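PDB 4M8B: YHR177W from Saccharomyces cerevisiae, which probably binds DNA and takes part in transcription through its WOPR (Gti1/Pac2-family) domain, the part of the protein held in this chain. Local coordinates for residues Pro7-Ile13 with Gly50-Val54; Ile76-Leu81 with Leu178-Val183; Phe123-Phe127 with Glu138-Leu142. One frame throughout, in Å; residues are numbered along the deposited sequence.

Contact 1: residues Pro7-Ile13 with Gly50-Val54; sequences PTCYGYI and GNIFV
Ile52 overlaps two side chains of residues Pro7-Ile13 at once: its CB and CG2 lie against Cys9 SG, and its CD1 runs out to meet Ile13 CD1 at 3.5 Å, the two isoleucines crossing at a slant. With CG1 anti to the carbonyl carbon (chi1 -64°) and the chain extended beyond it, Ile52 can span both neighbours, and helix 16-28 lines the same side through Val22 and Leu19. The backbones pair as antiparallel strands broken by a classic beta bulge, in which Thr8 and Cys9 both face Ile52. Ile52 O takes a bond from Thr8 N at 2.7 Å and a weak one from Cys9 N at 3.4 Å, while Ile52 N returns a bond to Cys9 O. This puts the short strand 9-10 beside strand 51-56 of the antiparallel sheet. Where the pairing ends, Gly11 N bonds in plane to a lone pair of Gly50 O at 2.9 Å; the backbone angles of both residues, with positive phi, are those that glycine readily adopts. On the other face of the sheet, Tyr10 and Asn51 lie side by side, ring and amide planes 80° apart, and Asn51 ND2 is held by Leu46 O. Pro7 CB sits 4.2 Å above one face of the Phe53 ring, offset toward its rim, while Thr8 OG1 accepts a weak bond from Val54 N and is also hydrogen-bonded to Arg32 O.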
loop_
_atom_site.group_PDB
_atom_site.type_symbol
_atom_site.label_atom_id
_atom_site.label_comp_id
_atom_site.label_asym_id
_atom_site.label_seq_id
_atom_site.Cartn_x
_atom_site.Cartn_y
_atom_site.Cartn_z
ATOM N N PRO C 7 -7.394 3.601 -8.975
ATOM C CA PRO C 7 -7.235 2.943 -7.700
ATOM C C PRO C 7 -8.398 2.163 -7.239
ATOM O O PRO C 7 -9.433 2.346 -7.702
ATOM C CB PRO C 7 -7.022 4.093 -6.782
ATOM C CG PRO C 7 -7.780 5.148 -7.362
ATOM C CD PRO C 7 -7.237 5.100 -8.670
ATOM N N THR C 8 -8.169 1.233 -6.357
ATOM C CA THR C 8 -9.180 0.341 -5.888
ATOM C C THR C 8 -10.044 0.972 -4.861
ATOM O O THR C 8 -11.135 0.651 -4.688
ATOM C CB THR C 8 -8.519 -0.882 -5.324
ATOM O OG1 THR C 8 -7.983 -1.584 -6.399
ATOM C CG2 THR C 8 -9.439 -1.795 -4.711
ATOM N N CYS C 9 -9.478 1.840 -4.124
ATOM C CA CYS C 9 -10.217 2.748 -3.259
ATOM C C CYS C 9 -9.334 3.914 -2.839
ATOM O O CYS C 9 -8.152 3.964 -3.184
ATOM C CB CYS C 9 -10.759 2.010 -2.035
ATOM S SG CYS C 9 -9.518 1.134 -1.079
ATOM N N TYR C 10 -9.914 4.850 -2.098
ATOM C CA TYR C 10 -9.187 6.036 -1.668
ATOM C C TYR C 10 -9.142 6.118 -0.150
ATOM O O TYR C 10 -10.147 5.876 0.518
ATOM C CB TYR C 10 -9.846 7.297 -2.233
ATOM C CG TYR C 10 -9.897 7.328 -3.738
ATOM C CD1 TYR C 10 -10.859 6.611 -4.435
ATOM C CD2 TYR C 10 -8.983 8.075 -4.468
ATOM C CE1 TYR C 10 -10.909 6.634 -5.815
ATOM C CE2 TYR C 10 -9.026 8.106 -5.849
ATOM C CZ TYR C 10 -9.990 7.382 -6.516
ATOM O OH TYR C 10 -10.038 7.405 -7.891
ATOM N N GLY C 11 -7.976 6.462 0.389
ATOM C CA GLY C 11 -7.833 6.650 1.819
ATOM C C GLY C 11 -6.437 6.381 2.344
ATOM O O GLY C 11 -5.454 6.465 1.604
ATOM N N TYR C 12 -6.359 6.060 3.632
ATOM C CA TYR C 12 -5.090 5.772 4.290
ATOM C C TYR C 12 -5.211 4.556 5.203
ATOM O O TYR C 12 -6.129 4.474 6.020
ATOM C CB TYR C 12 -4.625 6.980 5.102
ATOM C CG TYR C 12 -3.402 6.703 5.939
ATOM C CD1 TYR C 12 -2.142 6.665 5.363
ATOM C CD2 TYR C 12 -3.506 6.477 7.305
ATOM C CE1 TYR C 12 -1.015 6.410 6.123
ATOM C CE2 TYR C 12 -2.385 6.219 8.075
ATOM C CZ TYR C 12 -1.140 6.188 7.478
ATOM O OH TYR C 12 -0.016 5.932 8.230
ATOM N N ILE C 13 -4.283 3.614 5.065
ATOM C CA ILE C 13 -4.298 2.405 5.879
ATOM C C ILE C 13 -3.406 2.575 7.107
ATOM O O ILE C 13 -2.219 2.874 6.978
ATOM C CB ILE C 13 -3.821 1.180 5.076
ATOM C CG1 ILE C 13 -4.614 1.054 3.771
ATOM C CG2 ILE C 13 -3.922 -0.084 5.915
ATOM C CD1 ILE C 13 -6.112 1.179 3.941
ATOM N N GLY C 50 -3.277 8.887 -1.283
ATOM C CA GLY C 50 -4.639 8.433 -1.078
ATOM C C GLY C 50 -4.997 7.243 -1.950
ATOM O O GLY C 50 -5.993 6.561 -1.706
ATOM N N ASN C 51 -4.190 6.995 -2.975
ATOM C CA ASN C 51 -4.422 5.861 -3.862
ATOM C C ASN C 51 -4.128 4.527 -3.184
ATOM O O ASN C 51 -3.060 4.332 -2.601
ATOM C CB ASN C 51 -3.588 5.995 -5.138
ATOM C CG ASN C 51 -4.215 6.934 -6.148
ATOM O OD1 ASN C 51 -5.154 7.663 -5.837
ATOM N ND2 ASN C 51 -3.698 6.916 -7.370
ATOM N N ILE C 52 -5.086 3.610 -3.261
ATOM C CA ILE C 52 -4.891 2.265 -2.742
ATOM C C ILE C 52 -5.157 1.258 -3.849
ATOM O O ILE C 52 -6.133 1.384 -4.590
ATOM C CB ILE C 52 -5.826 1.979 -1.560
ATOM C CG1 ILE C 52 -5.491 2.903 -0.388
ATOM C CG2 ILE C 52 -5.720 0.526 -1.135
ATOM C CD1 ILE C 52 -6.432 2.764 0.791
ATOM N N PHE C 53 -4.285 0.264 -3.969
ATOM C CA PHE C 53 -4.449 -0.763 -4.990
ATOM C C PHE C 53 -4.460 -2.143 -4.366
ATOM O O PHE C 53 -3.682 -2.431 -3.458
ATOM C CB PHE C 53 -3.319 -0.693 -6.018
ATOM C CG PHE C 53 -3.244 0.613 -6.753
ATOM C CD1 PHE C 53 -2.490 1.661 -6.253
ATOM C CD2 PHE C 53 -3.918 0.789 -7.949
ATOM C CE1 PHE C 53 -2.413 2.868 -6.932
ATOM C CE2 PHE C 53 -3.845 1.995 -8.633
ATOM C CZ PHE C 53 -3.091 3.036 -8.123
ATOM N N VAL C 54 -5.342 -2.996 -4.868
ATOM C CA VAL C 54 -5.366 -4.394 -4.474
ATOM C C VAL C 54 -5.418 -5.246 -5.728
ATOM O O VAL C 54 -6.172 -4.951 -6.656
ATOM C CB VAL C 54 -6.583 -4.718 -3.589
ATOM C CG1 VAL C 54 -6.653 -6.214 -3.310
ATOM C CG2 VAL C 54 -6.512 -3.933 -2.290
#

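Contact 2: residues Ile76-Leu81 with Leu178-Val183; sequences ISGKFL and LQKVAV. With nucleotides of chain A.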
loop_
_atom_site.group_PDB
_atom_site.type_symbol
_atom_site.label_atom_id
_atom_site.label_comp_id
_atom_site.label_asym_id
_atom_site.label_seq_id
_atom_site.Cartn_x
_atom_site.Cartn_y
_atom_site.Cartn_z
ATOM N N ILE C 76 10.240 -2.143 8.103
ATOM C CA ILE C 76 9.033 -2.765 8.640
ATOM C C ILE C 76 8.294 -1.819 9.585
ATOM O O ILE C 76 8.906 -1.134 10.404
ATOM C CB ILE C 76 9.341 -4.081 9.380
ATOM C CG1 ILE C 76 10.327 -4.930 8.578
ATOM C CG2 ILE C 76 8.060 -4.855 9.647
ATOM C CD1 ILE C 76 10.620 -6.275 9.215
ATOM N N SER C 77 6.975 -1.775 9.451
ATOM C CA SER C 77 6.131 -1.000 10.347
ATOM C C SER C 77 4.923 -1.852 10.693
ATOM O O SER C 77 3.917 -1.836 9.985
ATOM C CB SER C 77 5.694 0.311 9.690
ATOM O OG SER C 77 4.907 1.092 10.575
ATOM N N GLY C 78 5.036 -2.609 11.779
ATOM C CA GLY C 78 4.013 -3.568 12.139
ATOM C C GLY C 78 4.073 -4.761 11.207
ATOM O O GLY C 78 5.061 -5.498 11.189
ATOM N N LYS C 79 3.016 -4.952 10.428
ATOM C CA LYS C 79 2.984 -6.025 9.448
ATOM C C LYS C 79 3.102 -5.452 8.041
ATOM O O LYS C 79 2.987 -6.178 7.055
ATOM C CB LYS C 79 1.699 -6.840 9.599
ATOM C CG LYS C 79 1.497 -7.411 10.994
ATOM C CD LYS C 79 0.220 -8.236 11.088
ATOM C CE LYS C 79 0.051 -8.824 12.480
ATOM N NZ LYS C 79 -1.171 -9.669 12.583
ATOM N N PHE C 80 3.333 -4.145 7.961
ATOM C CA PHE C 80 3.483 -3.464 6.679
ATOM C C PHE C 80 4.947 -3.308 6.296
ATOM O O PHE C 80 5.822 -3.252 7.159
ATOM C CB PHE C 80 2.855 -2.070 6.727
ATOM C CG PHE C 80 1.365 -2.072 6.896
ATOM C CD1 PHE C 80 0.533 -2.371 5.830
ATOM C CD2 PHE C 80 0.793 -1.750 8.116
ATOM C CE1 PHE C 80 -0.843 -2.366 5.981
ATOM C CE2 PHE C 80 -0.581 -1.741 8.275
ATOM C CZ PHE C 80 -1.400 -2.049 7.205
ATOM N N LEU C 81 5.205 -3.237 4.995
ATOM C CA LEU C 81 6.499 -2.793 4.501
ATOM C C LEU C 81 6.353 -1.341 4.063
ATOM O O LEU C 81 5.339 -0.964 3.477
ATOM C CB LEU C 81 6.976 -3.668 3.339
ATOM C CG LEU C 81 7.462 -5.061 3.743
ATOM C CD1 LEU C 81 7.929 -5.863 2.538
ATOM C CD2 LEU C 81 8.575 -4.941 4.770
ATOM N N LEU C 178 -5.690 -12.330 9.065
ATOM C CA LEU C 178 -4.914 -11.100 9.183
ATOM C C LEU C 178 -4.006 -11.080 10.409
ATOM O O LEU C 178 -2.914 -10.515 10.371
ATOM C CB LEU C 178 -5.839 -9.880 9.191
ATOM C CG LEU C 178 -6.437 -9.510 7.835
ATOM C CD1 LEU C 178 -7.445 -8.380 7.973
ATOM C CD2 LEU C 178 -5.327 -9.122 6.874
ATOM N N GLN C 179 -4.455 -11.692 11.498
ATOM C CA GLN C 179 -3.665 -11.702 12.723
ATOM C C GLN C 179 -2.548 -12.749 12.658
ATOM O O GLN C 179 -1.525 -12.617 13.332
ATOM C CB GLN C 179 -4.563 -11.907 13.950
ATOM C CG GLN C 179 -5.168 -13.296 14.070
ATOM C CD GLN C 179 -4.349 -14.211 14.961
ATOM O OE1 GLN C 179 -3.501 -13.753 15.729
ATOM N NE2 GLN C 179 -4.600 -15.513 14.863
ATOM N N LYS C 180 -2.745 -13.775 11.832
ATOM C CA LYS C 180 -1.740 -14.822 11.644
ATOM C C LYS C 180 -0.524 -14.320 10.868
ATOM O O LYS C 180 0.513 -14.981 10.833
ATOM C CB LYS C 180 -2.337 -16.028 10.908
ATOM C CG LYS C 180 -3.328 -16.851 11.715
ATOM C CD LYS C 180 -3.594 -18.194 11.042
ATOM C CE LYS C 180 -4.218 -18.028 9.662
ATOM N NZ LYS C 180 -5.633 -17.564 9.729
ATOM N N VAL C 181 -0.661 -13.156 10.242
ATOM C CA VAL C 181 0.386 -12.620 9.376
ATOM C C VAL C 181 1.531 -11.964 10.154
ATOM O O VAL C 181 1.298 -11.228 11.114
ATOM C CB VAL C 181 -0.193 -11.612 8.365
ATOM C CG1 VAL C 181 0.923 -10.894 7.623
ATOM C CG2 VAL C 181 -1.122 -12.318 7.392
ATOM N N ALA C 182 2.763 -12.239 9.728
ATOM C CA ALA C 182 3.954 -11.667 10.353
ATOM C C ALA C 182 5.056 -11.423 9.323
ATOM O O ALA C 182 5.067 -12.040 8.260
ATOM C CB ALA C 182 4.457 -12.569 11.464
ATOM N N VAL C 183 5.985 -10.529 9.650
ATOM C CA VAL C 183 7.051 -10.142 8.732
ATOM C C VAL C 183 8.399 -10.175 9.448
ATOM O O VAL C 183 8.532 -9.609 10.530
ATOM C CB VAL C 183 6.812 -8.719 8.178
ATOM C CG1 VAL C 183 7.854 -8.366 7.125
ATOM C CG2 VAL C 183 5.412 -8.601 7.605
ATOM P P DG A 11 5.920 -9.521 0.616
ATOM O OP1 DG A 11 5.626 -10.954 0.820
ATOM O OP2 DG A 11 4.805 -8.600 0.307
ATOM O "O5'" DG A 11 6.679 -8.974 1.912
ATOM C "C5'" DG A 11 7.211 -9.861 2.902
ATOM C "C4'" DG A 11 8.528 -10.497 2.483
ATOM O "O4'" DG A 11 9.389 -9.517 1.864
ATOM C "C3'" DG A 11 9.382 -11.035 3.622
ATOM O "O3'" DG A 11 8.990 -12.363 3.945
ATOM C "C2'" DG A 11 10.811 -10.956 3.079
ATOM C "C1'" DG A 11 10.734 -9.937 1.949
ATOM N N9 DG A 11 11.586 -8.752 2.089
ATOM C C8 DG A 11 11.177 -7.442 2.168
ATOM N N7 DG A 11 12.164 -6.589 2.269
ATOM C C5 DG A 11 13.302 -7.383 2.250
ATOM C C6 DG A 11 14.667 -7.020 2.327
ATOM O O6 DG A 11 15.166 -5.888 2.430
ATOM N N1 DG A 11 15.496 -8.138 2.273
ATOM C C2 DG A 11 15.061 -9.439 2.160
ATOM N N2 DG A 11 16.011 -10.387 2.123
ATOM N N3 DG A 11 13.784 -9.790 2.086
ATOM C C4 DG A 11 12.963 -8.714 2.138
ATOM P P DT A 12 9.213 -12.933 5.431
ATOM O OP1 DT A 12 8.485 -14.219 5.512
ATOM O OP2 DT A 12 8.899 -11.856 6.397
ATOM O "O5'" DT A 12 10.787 -13.215 5.501
ATOM C "C5'" DT A 12 11.332 -14.274 4.719
ATOM C "C4'" DT A 12 12.839 -14.371 4.861
ATOM O "O4'" DT A 12 13.443 -13.087 4.560
ATOM C "C3'" DT A 12 13.338 -14.766 6.246
ATOM O "O3'" DT A 12 14.258 -15.850 6.112
ATOM C "C2'" DT A 12 13.986 -13.494 6.786
ATOM C "C1'" DT A 12 14.427 -12.775 5.521
ATOM N N1 DT A 12 14.481 -11.293 5.634
ATOM C C2 DT A 12 15.684 -10.631 5.535
ATOM O O2 DT A 12 16.760 -11.182 5.358
ATOM N N3 DT A 12 15.573 -9.266 5.652
ATOM C C4 DT A 12 14.427 -8.515 5.850
ATOM O O4 DT A 12 14.449 -7.290 5.939
ATOM C C5 DT A 12 13.211 -9.277 5.945
ATOM C C7 DT A 12 11.895 -8.588 6.166
ATOM C C6 DT A 12 13.296 -10.611 5.833
#
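A type II' beta turn, Ser77 to Phe80, joins strands 75-77 and 80-88, and the chain that follows helix 172-179 runs beside its Lys79 and the flanking strand residues where the WOPR domain meets DNA. Gly78 takes the positive-phi place in the turn that glycine favours. The lysine chain is extended beyond CG, which carries its ammonium group to the backbone carbonyls of Leu178 and Gln179. There NZ donates to Leu178 O at 2.9 Å, in the carbonyl plane and on a lone pair, and more weakly to Gln179 O at 3.1 Å. Val181 O lies against the methylenes of the same chain, 3.0 Å from Lys79 CE, but its angle to NZ is too poor for a hydrogen bond. Glu16 completes the setting with a salt bridge to NZ.

Farther along, Val183 lies between turn and DNA. Its CG2 rests on Lys79 O at 3.5 Å, while CG1, anti to the backbone N (chi1 -175°), reaches Ile76 CD1 at 4.0 Å and also nears Leu81 CD2 and OP2 of DT12 of chain A. Ile76 and Val183 slide past each other in opposite directions, and Ile76 CD1 touches the methyl C7 of DT12. Leu81 CD1 packs on the preceding nucleotide, 3.4 Å from O5' of DG11 of chain A. Branched apolar side chains suit this surface: Ile76 meets the thymine methyl, Leu81 the backbone and base of DG11, and Val183 a phosphate oxygen. The lysine's positive charge is met by Glu16 and by the carbonyl oxygens, which would probably favour its protonated form.

Contact 3: residues Phe123-Phe127 with Glu138-Leu142; sequences FSLKF and ETFHL. With EDO (1,2-ethanediol), chain D; nucleotides of chain A.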
loop_
_atom_site.group_PDB
_atom_site.type_symbol
_atom_site.label_atom_id
_atom_site.label_comp_id
_atom_site.label_asym_id
_atom_site.label_seq_id
_atom_site.Cartn_x
_atom_site.Cartn_y
_atom_site.Cartn_z
ATOM N N PHE C 123 1.155 -4.681 1.844
ATOM C CA PHE C 123 0.684 -5.770 2.682
ATOM C C PHE C 123 0.249 -6.924 1.793
ATOM O O PHE C 123 -0.385 -6.713 0.759
ATOM C CB PHE C 123 -0.488 -5.301 3.550
ATOM C CG PHE C 123 -0.999 -6.347 4.500
ATOM C CD1 PHE C 123 -1.911 -7.303 4.078
ATOM C CD2 PHE C 123 -0.572 -6.372 5.817
ATOM C CE1 PHE C 123 -2.382 -8.267 4.951
ATOM C CE2 PHE C 123 -1.039 -7.333 6.697
ATOM C CZ PHE C 123 -1.946 -8.283 6.264
ATOM N N SER C 124 0.597 -8.144 2.187
ATOM C CA SER C 124 0.184 -9.326 1.441
ATOM C C SER C 124 -0.646 -10.251 2.320
ATOM O O SER C 124 -0.300 -10.505 3.473
ATOM C CB SER C 124 1.393 -10.071 0.869
ATOM O OG SER C 124 2.283 -10.466 1.896
ATOM N N LEU C 125 -1.746 -10.746 1.765
ATOM C CA LEU C 125 -2.640 -11.633 2.494
ATOM C C LEU C 125 -2.910 -12.898 1.695
ATOM O O LEU C 125 -3.403 -12.838 0.568
ATOM C CB LEU C 125 -3.963 -10.925 2.789
ATOM C CG LEU C 125 -5.068 -11.793 3.395
ATOM C CD1 LEU C 125 -4.750 -12.126 4.843
ATOM C CD2 LEU C 125 -6.421 -11.109 3.283
ATOM N N LYS C 126 -2.576 -14.042 2.281
ATOM C CA LYS C 126 -2.907 -15.328 1.689
ATOM C C LYS C 126 -4.197 -15.816 2.331
ATOM O O LYS C 126 -4.273 -15.957 3.550
ATOM C CB LYS C 126 -1.771 -16.324 1.912
ATOM C CG LYS C 126 -0.453 -15.874 1.302
ATOM C CD LYS C 126 0.707 -16.753 1.734
ATOM C CE LYS C 126 2.008 -16.271 1.114
ATOM N NZ LYS C 126 1.920 -16.225 -0.372
ATOM N N PHE C 127 -5.210 -16.065 1.510
ATOM C CA PHE C 127 -6.556 -16.287 2.020
ATOM C C PHE C 127 -7.334 -17.253 1.130
ATOM O O PHE C 127 -7.346 -17.108 -0.093
ATOM C CB PHE C 127 -7.273 -14.939 2.112
ATOM C CG PHE C 127 -8.598 -14.993 2.811
ATOM C CD1 PHE C 127 -8.669 -14.981 4.195
ATOM C CD2 PHE C 127 -9.775 -15.024 2.085
ATOM C CE1 PHE C 127 -9.893 -15.019 4.839
ATOM C CE2 PHE C 127 -11.000 -15.060 2.722
ATOM C CZ PHE C 127 -11.060 -15.057 4.101
ATOM N N GLU C 138 -5.092 -18.094 -2.304
ATOM C CA GLU C 138 -4.824 -17.043 -3.236
ATOM C C GLU C 138 -4.096 -15.968 -2.506
ATOM O O GLU C 138 -4.165 -15.902 -1.325
ATOM C CB GLU C 138 -6.097 -16.565 -3.899
ATOM C CG GLU C 138 -6.557 -17.529 -4.970
ATOM C CD GLU C 138 -7.867 -17.181 -5.614
ATOM O OE1 GLU C 138 -8.382 -16.094 -5.395
ATOM O OE2 GLU C 138 -8.401 -17.997 -6.352
ATOM N N THR C 139 -3.314 -15.193 -3.220
ATOM C CA THR C 139 -2.523 -14.137 -2.603
ATOM C C THR C 139 -2.998 -12.750 -3.031
ATOM O O THR C 139 -3.028 -12.433 -4.221
ATOM C CB THR C 139 -1.031 -14.296 -2.938
ATOM O OG1 THR C 139 -0.583 -15.588 -2.512
ATOM C CG2 THR C 139 -0.208 -13.223 -2.244
ATOM N N PHE C 140 -3.370 -11.928 -2.055
ATOM C CA PHE C 140 -3.828 -10.573 -2.337
ATOM C C PHE C 140 -2.782 -9.547 -1.930
ATOM O O PHE C 140 -2.301 -9.546 -0.797
ATOM C CB PHE C 140 -5.158 -10.297 -1.633
ATOM C CG PHE C 140 -6.280 -11.177 -2.106
ATOM C CD1 PHE C 140 -6.545 -12.383 -1.477
ATOM C CD2 PHE C 140 -7.060 -10.807 -3.189
ATOM C CE1 PHE C 140 -7.574 -13.202 -1.916
ATOM C CE2 PHE C 140 -8.090 -11.622 -3.633
ATOM C CZ PHE C 140 -8.346 -12.821 -2.995
ATOM N N HIS C 141 -2.427 -8.680 -2.870
ATOM C CA HIS C 141 -1.437 -7.647 -2.623
ATOM C C HIS C 141 -2.134 -6.320 -2.392
ATOM O O HIS C 141 -3.106 -5.997 -3.073
ATOM C CB HIS C 141 -0.492 -7.520 -3.814
ATOM C CG HIS C 141 0.268 -8.766 -4.119
ATOM N ND1 HIS C 141 1.650 -8.830 -4.078
ATOM C CD2 HIS C 141 -0.144 -10.006 -4.480
ATOM C CE1 HIS C 141 2.044 -10.043 -4.393
ATOM N NE2 HIS C 141 0.972 -10.781 -4.643
ATOM N N LEU C 142 -1.639 -5.548 -1.432
ATOM C CA LEU C 142 -2.193 -4.228 -1.182
ATOM C C LEU C 142 -1.097 -3.169 -1.203
ATOM O O LEU C 142 -0.100 -3.275 -0.487
ATOM C CB LEU C 142 -2.967 -4.202 0.141
ATOM C CG LEU C 142 -3.745 -2.916 0.425
ATOM C CD1 LEU C 142 -4.967 -3.189 1.287
ATOM C CD2 LEU C 142 -2.842 -1.893 1.094
HETATM C C1 EDO D . 2.532 -6.588 -1.310
HETATM O O1 EDO D . 1.590 -7.662 -1.184
HETATM C C2 EDO D . 3.490 -6.911 -2.447
HETATM O O2 EDO D . 2.869 -6.600 -3.700
ATOM P P DG A 11 5.920 -9.521 0.616
ATOM O OP1 DG A 11 5.626 -10.954 0.820
ATOM O OP2 DG A 11 4.805 -8.600 0.307
ATOM O "O5'" DG A 11 6.679 -8.974 1.912
ATOM C "C5'" DG A 11 7.211 -9.861 2.902
ATOM C "C4'" DG A 11 8.528 -10.497 2.483
ATOM O "O4'" DG A 11 9.389 -9.517 1.864
ATOM C "C3'" DG A 11 9.382 -11.035 3.622
ATOM O "O3'" DG A 11 8.990 -12.363 3.945
ATOM C "C2'" DG A 11 10.811 -10.956 3.079
ATOM C "C1'" DG A 11 10.734 -9.937 1.949
ATOM N N9 DG A 11 11.586 -8.752 2.089
ATOM C C8 DG A 11 11.177 -7.442 2.168
ATOM N N7 DG A 11 12.164 -6.589 2.269
ATOM C C5 DG A 11 13.302 -7.383 2.250
ATOM C C6 DG A 11 14.667 -7.020 2.327
ATOM O O6 DG A 11 15.166 -5.888 2.430
ATOM N N1 DG A 11 15.496 -8.138 2.273
ATOM C C2 DG A 11 15.061 -9.439 2.160
ATOM N N2 DG A 11 16.011 -10.387 2.123
ATOM N N3 DG A 11 13.784 -9.790 2.086
ATOM C C4 DG A 11 12.963 -8.714 2.138
#
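Lys126 and Thr139 lie side by side and point the same way, a non-hydrogen-bonded pair whose side chains share one face of the sheet. The lysine chain is bent at its last torsion (chi4 -57°), which turns NZ back to Thr139 OG1 for a weak bond of 3.4 Å. Ser124 and His141 occupy the same face, and a molecule of 1,2-ethanediol, probably from the crystallisation liquor, links the two strands here. His141 ND1 donates to its O2 at 2.6 Å, in the plane of the imidazole, while O1 of the diol gives a weak bond to Phe123 O. Ser124 OG stands 3.5 Å from OP2 of DG11 of chain A, a small polar residue beside the DNA backbone.

Beneath, Phe140 N meets Leu125 O at 2.8 Å with an almost straight N-H...O angle of 176°, although the donor is tilted 24° from the carbonyl plane; Leu125 N returns the bond to Phe140 O. Phe123 with Leu142 and Phe127 with Glu138 bracket this pair, the bond from Glu138 N to Phe127 O being weak. On the opposite face the large apolar residues gather, with Phe127 CB 4.4 Å from Phe140 CE1.

Farther out, Phe55 stacks on the His141 ring and Glu57 bonds its NE2, which together with the bond at ND1 probably fixes its rotation. Helices 16-28 and 172-179 cover the apolar face: Phe23 and Leu178 both reach Leu125, a buried setting that suits large apolar residues. Strands 113-128 and 137-147 form an antiparallel beta hairpin of the WOPR domain, one face turned to helices and the other approaching DNA at Ser124.

All three contacts reach the same antiparallel sheet. Strand 51-56 of contact 1 neighbours strand 137-147 of contact 3, their centres 15 Å apart, and Val54 CG2 meets Leu142 CD1 at 4.0 Å. Contacts 2 and 3 are closer, with centres 12 Å apart: Leu178 CD2 packs on Phe123 CZ at 3.5 Å, and Phe80 also touches Phe123. Contacts 1 and 2 are joined by Ile13 CG2 and Phe80 CZ, 3.4 Å apart, although their centres lie 18 Å apart. Contact 2 touches both DG11 and DT12 of chain A, and contact 3 approaches DG11, whereas contact 1 comes no nearer to the nucleic acid than about 9 Å between nearest atoms.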